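Long-range contacts in hypothetical protein PA5026 (Pseudomonas aeruginosa, PDB 1SH8), which is of unknown function but is probably a thioesterase of the hotdog-fold superfamily, related to the PaaI thioesterases: residues 10-15 with 27-31; 70-74 with 108-112; 34-40 with 96-102. All blocks are in the same frame, centred on the assembly; numbering follows the deposited sequence.

Interaction 1. Residues 10-15 with 27-31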
loop_
_atom_site.group_PDB
_atom_site.type_symbol
_atom_site.label_atom_id
_atom_site.label_comp_id
_atom_site.label_asym_id
_atom_site.label_seq_id
_atom_site.Cartn_x
_atom_site.Cartn_y
_atom_site.Cartn_z
ATOM N N ALA A 10 13.069 -19.826 -0.459
ATOM C CA ALA A 10 13.007 -18.365 -0.373
ATOM C C ALA A 10 11.907 -17.838 -1.289
ATOM O O ALA A 10 11.150 -16.938 -0.920
ATOM C CB ALA A 10 14.355 -17.750 -0.754
ATOM N N ARG A 11 11.810 -18.415 -2.481
ATOM C CA ARG A 11 10.790 -18.006 -3.443
ATOM C C ARG A 11 9.396 -18.346 -2.912
ATOM O O ARG A 11 8.476 -17.534 -2.994
ATOM C CB ARG A 11 11.045 -18.691 -4.793
ATOM C CG ARG A 11 10.005 -18.399 -5.868
ATOM C CD ARG A 11 8.889 -19.430 -5.826
ATOM N NE ARG A 11 9.409 -20.775 -6.066
ATOM C CZ ARG A 11 8.811 -21.890 -5.659
ATOM N NH1 ARG A 11 9.359 -23.069 -5.921
ATOM N NH2 ARG A 11 7.670 -21.825 -4.985
ATOM N N HIS A 12 9.249 -19.541 -2.346
ATOM C CA HIS A 12 7.961 -19.952 -1.803
ATOM C C HIS A 12 7.517 -18.994 -0.698
ATOM O O HIS A 12 6.374 -18.535 -0.682
ATOM C CB HIS A 12 8.048 -21.385 -1.259
ATOM C CG HIS A 12 6.735 -21.937 -0.797
ATOM N ND1 HIS A 12 6.262 -21.766 0.487
ATOM C CD2 HIS A 12 5.780 -22.632 -1.460
ATOM C CE1 HIS A 12 5.072 -22.332 0.595
ATOM N NE2 HIS A 12 4.757 -22.863 -0.572
ATOM N N LEU A 13 8.424 -18.686 0.225
ATOM C CA LEU A 13 8.097 -17.777 1.325
ATOM C C LEU A 13 7.759 -16.376 0.815
ATOM O O LEU A 13 6.797 -15.757 1.270
ATOM C CB LEU A 13 9.257 -17.716 2.322
ATOM C CG LEU A 13 9.504 -19.028 3.080
ATOM C CD1 LEU A 13 10.736 -18.897 3.978
ATOM C CD2 LEU A 13 8.260 -19.382 3.899
ATOM N N THR A 14 8.537 -15.883 -0.142
ATOM C CA THR A 14 8.308 -14.557 -0.702
ATOM C C THR A 14 6.928 -14.438 -1.347
ATOM O O THR A 14 6.202 -13.470 -1.121
ATOM C CB THR A 14 9.378 -14.213 -1.771
ATOM O OG1 THR A 14 10.667 -14.158 -1.155
ATOM C CG2 THR A 14 9.082 -12.864 -2.420
ATOM N N GLU A 15 6.568 -15.434 -2.146
ATOM C CA GLU A 15 5.295 -15.418 -2.852
ATOM C C GLU A 15 4.090 -15.885 -2.057
ATOM O O GLU A 15 2.970 -15.440 -2.321
ATOM C CB GLU A 15 5.389 -16.281 -4.116
ATOM C CG GLU A 15 6.447 -15.835 -5.116
ATOM C CD GLU A 15 6.534 -16.748 -6.334
ATOM O OE1 GLU A 15 5.825 -17.782 -6.373
ATOM O OE2 GLU A 15 7.319 -16.435 -7.257
ATOM N N ARG A 27 5.150 -12.620 -8.372
ATOM C CA ARG A 27 6.161 -13.638 -8.635
ATOM C C ARG A 27 7.575 -13.097 -8.440
ATOM O O ARG A 27 7.864 -11.941 -8.759
ATOM C CB ARG A 27 6.011 -14.167 -10.061
ATOM C CG ARG A 27 4.656 -14.803 -10.330
ATOM C CD ARG A 27 4.555 -16.167 -9.676
ATOM N NE ARG A 27 5.451 -17.110 -10.332
ATOM C CZ ARG A 27 5.709 -18.340 -9.896
ATOM N NH1 ARG A 27 5.139 -18.794 -8.783
ATOM N NH2 ARG A 27 6.543 -19.117 -10.576
ATOM N N ALA A 28 8.451 -13.936 -7.897
ATOM C CA ALA A 28 9.839 -13.548 -7.685
ATOM C C ALA A 28 10.623 -14.037 -8.889
ATOM O O ALA A 28 10.561 -15.217 -9.228
ATOM C CB ALA A 28 10.381 -14.198 -6.415
ATOM N N GLU A 29 11.341 -13.139 -9.553
ATOM C CA GLU A 29 12.140 -13.534 -10.709
ATOM C C GLU A 29 13.544 -13.910 -10.252
ATOM O O GLU A 29 14.114 -14.895 -10.724
ATOM C CB GLU A 29 12.189 -12.406 -11.743
ATOM C CG GLU A 29 10.825 -12.076 -12.328
ATOM C CD GLU A 29 10.895 -11.215 -13.577
ATOM O OE1 GLU A 29 11.918 -10.521 -13.785
ATOM O OE2 GLU A 29 9.911 -11.222 -14.346
ATOM N N VAL A 30 14.098 -13.125 -9.332
ATOM C CA VAL A 30 15.423 -13.392 -8.781
ATOM C C VAL A 30 15.420 -13.118 -7.277
ATOM O O VAL A 30 14.887 -12.104 -6.824
ATOM C CB VAL A 30 16.519 -12.510 -9.430
ATOM C CG1 VAL A 30 17.850 -12.718 -8.714
ATOM C CG2 VAL A 30 16.666 -12.860 -10.907
ATOM N N LEU A 31 16.001 -14.039 -6.515
ATOM C CA LEU A 31 16.103 -13.909 -5.062
ATOM C C LEU A 31 17.481 -14.403 -4.637
ATOM O O LEU A 31 17.743 -15.606 -4.634
ATOM C CB LEU A 31 15.023 -14.739 -4.361
ATOM C CG LEU A 31 13.580 -14.271 -4.543
ATOM C CD1 LEU A 31 12.637 -15.289 -3.927
ATOM C CD2 LEU A 31 13.395 -12.902 -3.893
HETATM O O HOH W 1 8.729 -17.518 -9.083
#
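E15 gives up the most surface here, with L31 close behind; R27 and A28 contribute less, R27 from the exposed margin. E15 sits near the end of helix 7-16 and reaches across to the start of strand 27-32. Its two carboxylate oxygens have different partners. OE1 of E15 forms a salt bridge with NH1 of R27 at 2.7 Å. OE2 of E15 accepts a hydrogen bond from the backbone N of A28 at 2.8 Å, and the N-H points almost straight at it. Water 1 adds a second link, donating to OE2 of E15 at 2.5 Å and to O of A28 at 2.9 Å. The CA-to-CB bond of R27 points away from the helix, but its side chain folds back to meet E15.

The contact packs helix 7-16 against strand 27-32, an outer strand of its sheet within this chain, consistent with the hotdog fold of the family. That strand turns a corner at E29, where E29 and V30 both face R37 in a classic beta bulge. Beyond the bulge, L31 points back toward the helix.

CD1 of L31 packs against the helix backbone, 3.3 Å from CA of R11 and 3.7 Å from O of A10. CD1 of L31 also lies 3.6 Å from OG1 of T14. OG1 of T14 donates to O of A10, one turn earlier, at 2.8 Å. A67 and T71 of helix 64-72 also touch the L31 side chain.

Interaction 2. Residues 70-74 with 108-112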
loop_
_atom_site.group_PDB
_atom_site.type_symbol
_atom_site.label_atom_id
_atom_site.label_comp_id
_atom_site.label_asym_id
_atom_site.label_seq_id
_atom_site.Cartn_x
_atom_site.Cartn_y
_atom_site.Cartn_z
ATOM N N LEU A 70 14.584 -12.027 3.586
ATOM C CA LEU A 70 14.590 -13.478 3.412
ATOM C C LEU A 70 15.854 -14.000 2.729
ATOM O O LEU A 70 16.323 -15.099 3.035
ATOM C CB LEU A 70 13.370 -13.926 2.601
ATOM C CG LEU A 70 12.016 -13.904 3.313
ATOM C CD1 LEU A 70 10.911 -14.184 2.311
ATOM C CD2 LEU A 70 12.001 -14.943 4.433
ATOM N N THR A 71 16.411 -13.228 1.802
ATOM C CA THR A 71 17.608 -13.686 1.106
ATOM C C THR A 71 18.920 -13.243 1.738
ATOM O O THR A 71 19.975 -13.806 1.434
ATOM C CB THR A 71 17.646 -13.192 -0.358
ATOM O OG1 THR A 71 17.843 -11.770 -0.381
ATOM C CG2 THR A 71 16.360 -13.551 -1.082
ATOM N N SER A 72 18.862 -12.262 2.633
ATOM C CA SER A 72 20.088 -11.718 3.202
ATOM C C SER A 72 20.360 -11.890 4.690
ATOM O O SER A 72 21.513 -11.792 5.117
ATOM C CB SER A 72 20.165 -10.228 2.858
ATOM O OG SER A 72 19.819 -10.012 1.502
ATOM N N PHE A 73 19.319 -12.134 5.477
ATOM C CA PHE A 73 19.500 -12.270 6.917
ATOM C C PHE A 73 18.986 -13.589 7.474
ATOM O O PHE A 73 18.290 -14.335 6.788
ATOM C CB PHE A 73 18.789 -11.118 7.633
ATOM C CG PHE A 73 19.264 -9.760 7.213
ATOM C CD1 PHE A 73 20.539 -9.316 7.558
ATOM C CD2 PHE A 73 18.446 -8.927 6.453
ATOM C CE1 PHE A 73 20.997 -8.058 7.151
ATOM C CE2 PHE A 73 18.892 -7.673 6.044
ATOM C CZ PHE A 73 20.174 -7.240 6.396
ATOM N N ASP A 74 19.365 -13.866 8.724
ATOM C CA ASP A 74 18.913 -15.057 9.441
ATOM C C ASP A 74 17.443 -14.729 9.673
ATOM O O ASP A 74 17.119 -13.921 10.545
ATOM C CB ASP A 74 19.641 -15.160 10.780
ATOM C CG ASP A 74 19.219 -16.373 11.587
ATOM O OD1 ASP A 74 18.011 -16.697 11.585
ATOM O OD2 ASP A 74 20.099 -16.987 12.234
ATOM N N ILE A 108 24.749 -5.279 4.599
ATOM C CA ILE A 108 24.144 -6.456 5.213
ATOM C C ILE A 108 24.877 -6.759 6.520
ATOM O O ILE A 108 24.248 -7.019 7.548
ATOM C CB ILE A 108 24.211 -7.681 4.268
ATOM C CG1 ILE A 108 23.315 -7.438 3.043
ATOM C CG2 ILE A 108 23.769 -8.942 5.012
ATOM C CD1 ILE A 108 23.386 -8.533 1.977
ATOM N N ARG A 109 26.208 -6.709 6.482
ATOM C CA ARG A 109 27.002 -6.959 7.683
ATOM C C ARG A 109 26.716 -5.920 8.766
ATOM O O ARG A 109 26.542 -6.266 9.934
ATOM C CB ARG A 109 28.497 -6.962 7.357
ATOM C CG ARG A 109 28.983 -8.257 6.735
ATOM C CD ARG A 109 30.504 -8.327 6.737
ATOM N NE ARG A 109 31.106 -7.405 5.776
ATOM C CZ ARG A 109 31.150 -7.615 4.463
ATOM N NH1 ARG A 109 30.629 -8.722 3.944
ATOM N NH2 ARG A 109 31.710 -6.714 3.669
ATOM N N GLN A 110 26.660 -4.649 8.379
ATOM C CA GLN A 110 26.384 -3.583 9.337
ATOM C C GLN A 110 25.026 -3.782 10.000
ATOM O O GLN A 110 24.896 -3.674 11.220
ATOM C CB GLN A 110 26.402 -2.220 8.643
ATOM C CG GLN A 110 27.665 -1.939 7.847
ATOM C CD GLN A 110 27.667 -0.545 7.242
ATOM O OE1 GLN A 110 26.660 -0.093 6.689
ATOM N NE2 GLN A 110 28.801 0.141 7.335
ATOM N N LEU A 111 24.016 -4.081 9.187
ATOM C CA LEU A 111 22.663 -4.282 9.687
ATOM C C LEU A 111 22.530 -5.445 10.668
ATOM O O LEU A 111 21.924 -5.292 11.729
ATOM C CB LEU A 111 21.698 -4.478 8.512
ATOM C CG LEU A 111 21.438 -3.214 7.681
ATOM C CD1 LEU A 111 20.801 -3.579 6.351
ATOM C CD2 LEU A 111 20.551 -2.263 8.474
ATOM N N GLU A 112 23.088 -6.604 10.327
ATOM C CA GLU A 112 22.983 -7.756 11.222
ATOM C C GLU A 112 23.742 -7.522 12.520
ATOM O O GLU A 112 23.306 -7.950 13.590
ATOM C CB GLU A 112 23.487 -9.026 10.536
ATOM C CG GLU A 112 24.838 -8.894 9.885
ATOM C CD GLU A 112 25.238 -10.153 9.137
ATOM O OE1 GLU A 112 24.400 -10.672 8.367
ATOM O OE2 GLU A 112 26.386 -10.617 9.315
HETATM O O HOH W 2 23.130 -12.402 7.134
#
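Apolar packing dominates where the end of helix 64-72 meets helix 105-118. F73 is the first residue to leave helical geometry, and its ring extends to helix 105-118. CE1 of F73 lies 3.6 Å from CG2 of I108, and CZ of F73 lies 3.7 Å from CD1 of L111. L111 CD1 meets the ring edge, near its plane. O of I108 also lies at that edge, 3.4 Å from CE1 of F73. O of I108 already accepts the helical hydrogen bond from N of E112 at 3.0 Å. S72 joins in through CB, 3.7 Å from CD1 of I108. L103 touches both F73 and I108, and L111 continues to A121 and Y123 of strand 120-130.

The polar link is water 2. It bridges the segments, donating to O of S72 at 2.7 Å and to OE1 of E112 at 2.5 Å.

Between residues 70-74 and 108-112 the fit therefore depends on side-chain shape rather than direct polar pairing, with water 2 giving O of S72 and OE1 of E112 a shared partner.

Interaction 3. Residues 34-40 with 96-102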
loop_
_atom_site.group_PDB
_atom_site.type_symbol
_atom_site.label_atom_id
_atom_site.label_comp_id
_atom_site.label_asym_id
_atom_site.label_seq_id
_atom_site.Cartn_x
_atom_site.Cartn_y
_atom_site.Cartn_z
ATOM N N GLY A 34 21.304 -9.919 -0.967
ATOM C CA GLY A 34 21.553 -8.577 -1.464
ATOM C C GLY A 34 20.884 -8.144 -2.763
ATOM O O GLY A 34 21.081 -7.014 -3.192
ATOM N N TYR A 35 20.108 -9.017 -3.401
ATOM C CA TYR A 35 19.441 -8.644 -4.647
ATOM C C TYR A 35 18.165 -9.430 -4.919
ATOM O O TYR A 35 18.157 -10.658 -4.869
ATOM C CB TYR A 35 20.382 -8.817 -5.846
ATOM C CG TYR A 35 19.711 -8.497 -7.167
ATOM C CD1 TYR A 35 19.416 -7.175 -7.523
ATOM C CD2 TYR A 35 19.316 -9.517 -8.035
ATOM C CE1 TYR A 35 18.738 -6.877 -8.713
ATOM C CE2 TYR A 35 18.635 -9.233 -9.224
ATOM C CZ TYR A 35 18.351 -7.913 -9.557
ATOM O OH TYR A 35 17.686 -7.636 -10.730
ATOM N N VAL A 36 17.088 -8.708 -5.221
ATOM C CA VAL A 36 15.812 -9.339 -5.530
ATOM C C VAL A 36 15.142 -8.609 -6.688
ATOM O O VAL A 36 15.365 -7.410 -6.895
ATOM C CB VAL A 36 14.828 -9.319 -4.313
ATOM C CG1 VAL A 36 15.478 -9.975 -3.100
ATOM C CG2 VAL A 36 14.401 -7.886 -3.990
ATOM N N ARG A 37 14.344 -9.347 -7.450
ATOM C CA ARG A 37 13.584 -8.781 -8.560
ATOM C C ARG A 37 12.226 -9.465 -8.541
ATOM O O ARG A 37 12.142 -10.692 -8.618
ATOM C CB ARG A 37 14.270 -9.017 -9.914
ATOM C CG ARG A 37 13.503 -8.376 -11.068
ATOM C CD ARG A 37 14.310 -8.329 -12.357
ATOM N NE ARG A 37 14.469 -9.631 -13.003
ATOM C CZ ARG A 37 15.606 -10.320 -13.055
ATOM N NH1 ARG A 37 16.709 -9.851 -12.486
ATOM N NH2 ARG A 37 15.646 -11.469 -13.719
ATOM N N LEU A 38 11.170 -8.665 -8.426
ATOM C CA LEU A 38 9.809 -9.187 -8.366
ATOM C C LEU A 38 8.965 -8.673 -9.524
ATOM O O LEU A 38 9.276 -7.640 -10.123
ATOM C CB LEU A 38 9.148 -8.767 -7.047
ATOM C CG LEU A 38 9.969 -8.897 -5.756
ATOM C CD1 LEU A 38 9.157 -8.318 -4.600
ATOM C CD2 LEU A 38 10.329 -10.356 -5.491
ATOM N N ARG A 39 7.890 -9.397 -9.822
ATOM C CA ARG A 39 6.979 -9.030 -10.900
ATOM C C ARG A 39 5.524 -9.148 -10.449
ATOM O O ARG A 39 5.129 -10.153 -9.861
ATOM C CB ARG A 39 7.195 -9.943 -12.115
ATOM C CG ARG A 39 6.295 -9.601 -13.310
ATOM C CD ARG A 39 6.475 -10.574 -14.480
ATOM N NE ARG A 39 5.894 -11.884 -14.199
ATOM C CZ ARG A 39 6.593 -12.995 -13.991
ATOM N NH1 ARG A 39 7.920 -12.975 -14.031
ATOM N NH2 ARG A 39 5.962 -14.134 -13.743
ATOM N N MET A 40 4.728 -8.118 -10.707
ATOM C CA MET A 40 3.314 -8.171 -10.354
ATOM C C MET A 40 2.547 -8.268 -11.670
ATOM O O MET A 40 2.648 -7.386 -12.522
ATOM C CB MET A 40 2.873 -6.920 -9.589
ATOM C CG MET A 40 1.403 -6.952 -9.135
ATOM S SD MET A 40 1.026 -8.174 -7.840
ATOM C CE MET A 40 1.615 -7.280 -6.409
ATOM N N ASP A 96 2.372 -6.172 -17.101
ATOM C CA ASP A 96 3.107 -6.634 -15.931
ATOM C C ASP A 96 4.101 -5.564 -15.491
ATOM O O ASP A 96 4.747 -4.913 -16.319
ATOM C CB ASP A 96 3.855 -7.930 -16.244
ATOM C CG ASP A 96 2.924 -9.096 -16.516
ATOM O OD1 ASP A 96 1.702 -8.946 -16.332
ATOM O OD2 ASP A 96 3.425 -10.172 -16.907
ATOM N N ILE A 97 4.226 -5.398 -14.177
ATOM C CA ILE A 97 5.116 -4.398 -13.607
ATOM C C ILE A 97 6.178 -5.087 -12.757
ATOM O O ILE A 97 5.888 -6.071 -12.076
ATOM C CB ILE A 97 4.303 -3.405 -12.736
ATOM C CG1 ILE A 97 3.139 -2.828 -13.553
ATOM C CG2 ILE A 97 5.195 -2.289 -12.231
ATOM C CD1 ILE A 97 3.559 -2.066 -14.809
ATOM N N ARG A 98 7.406 -4.570 -12.796
ATOM C CA ARG A 98 8.500 -5.160 -12.033
ATOM C C ARG A 98 9.238 -4.151 -11.178
ATOM O O ARG A 98 9.114 -2.935 -11.352
ATOM C CB ARG A 98 9.531 -5.823 -12.965
ATOM C CG ARG A 98 9.007 -6.950 -13.832
ATOM C CD ARG A 98 10.170 -7.699 -14.490
ATOM N NE ARG A 98 10.949 -6.847 -15.394
ATOM C CZ ARG A 98 12.078 -7.225 -15.994
ATOM N NH1 ARG A 98 12.570 -8.442 -15.786
ATOM N NH2 ARG A 98 12.715 -6.391 -16.811
ATOM N N VAL A 99 10.033 -4.683 -10.260
ATOM C CA VAL A 99 10.850 -3.874 -9.380
ATOM C C VAL A 99 12.061 -4.703 -8.969
ATOM O O VAL A 99 11.986 -5.933 -8.879
ATOM C CB VAL A 99 10.079 -3.465 -8.095
ATOM C CG1 VAL A 99 9.774 -4.696 -7.247
ATOM C CG2 VAL A 99 10.898 -2.456 -7.288
ATOM N N GLU A 100 13.188 -4.035 -8.762
ATOM C CA GLU A 100 14.373 -4.721 -8.279
ATOM C C GLU A 100 14.941 -3.868 -7.155
ATOM O O GLU A 100 14.734 -2.654 -7.112
ATOM C CB GLU A 100 15.393 -4.987 -9.401
ATOM C CG GLU A 100 15.920 -3.809 -10.178
ATOM C CD GLU A 100 16.651 -4.256 -11.453
ATOM O OE1 GLU A 100 17.549 -5.118 -11.367
ATOM O OE2 GLU A 100 16.325 -3.746 -12.548
ATOM N N ALA A 101 15.607 -4.515 -6.211
ATOM C CA ALA A 101 16.169 -3.815 -5.067
ATOM C C ALA A 101 17.421 -4.537 -4.614
ATOM O O ALA A 101 17.542 -5.745 -4.795
ATOM C CB ALA A 101 15.150 -3.777 -3.933
ATOM N N ARG A 102 18.349 -3.799 -4.021
ATOM C CA ARG A 102 19.578 -4.413 -3.559
ATOM C C ARG A 102 20.109 -3.828 -2.253
ATOM O O ARG A 102 19.724 -2.734 -1.839
ATOM C CB ARG A 102 20.650 -4.308 -4.655
ATOM C CG ARG A 102 21.013 -2.887 -5.062
ATOM C CD ARG A 102 21.966 -2.878 -6.272
ATOM N NE ARG A 102 21.310 -3.293 -7.512
ATOM C CZ ARG A 102 21.948 -3.559 -8.654
ATOM N NH1 ARG A 102 23.270 -3.458 -8.720
ATOM N NH2 ARG A 102 21.262 -3.922 -9.734
HETATM O O HOH W 3 3.158 -12.154 -14.705
#
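D96 opens residues 96-102, just before the strand. Water 3 links its OD2 to NE of R39, while OD1 is hydrogen-bonded to N of G42. I97 starts the antiparallel ladder: N of I97 donates to O of M40 at 3.0 Å, and O of I97 accepts from N of M40 at 2.7 Å. R98 and R39 form a non-hydrogen-bonded pair. NH1 of R98 lies 3.6 Å from NE of R37, and E29 balances these like charges with salt bridges to both. V99 makes the next hydrogen-bonded pair, with L38; CG1 of V99 packs 4.1 Å from CB of L38. E100 stands opposite R37, and OE1 of E100 accepts a 2.6 Å hydrogen bond from OH of Y35. OH of Y35 also accepts from NH1 of R37 at 3.0 Å. N of A101 donates to O of V36, and N of V36 to O of A101, both at 3.0 Å. R102 ends the run beside Y35.

Charged and polar groups line one face; M40, I97, L38, V99, V36 and A101 line the other. There L60 of helix 54-62, probably the helix that a hotdog sheet wraps around, touches L38, M40, I97 and V99. Strand 35-40 lies between strands 27-32 and 97-102, and R98 bonds through its backbone to T130, beside strand 120-130.

Interactions 1 and 3 meet in one sheet, because strand 27-32 pairs with strand 35-40. Their centres are about 10 Å apart. E29 ties them on the charged face through its salt bridge to R39, and L31 packs on V36 on the other side. Interaction 2 is the buried contact of the three and mainly apolar. The other two are partly buried: interaction 1 mixes a salt bridge with leucine packing, and interaction 3 rests on a regular backbone ladder. Helix 64-72 connects all three. L70 and T71 touch T14 and L31 of interaction 1, and S72 reaches G34 of interaction 3. Strand 97-102 then leads into helix 105-118 of interaction 2.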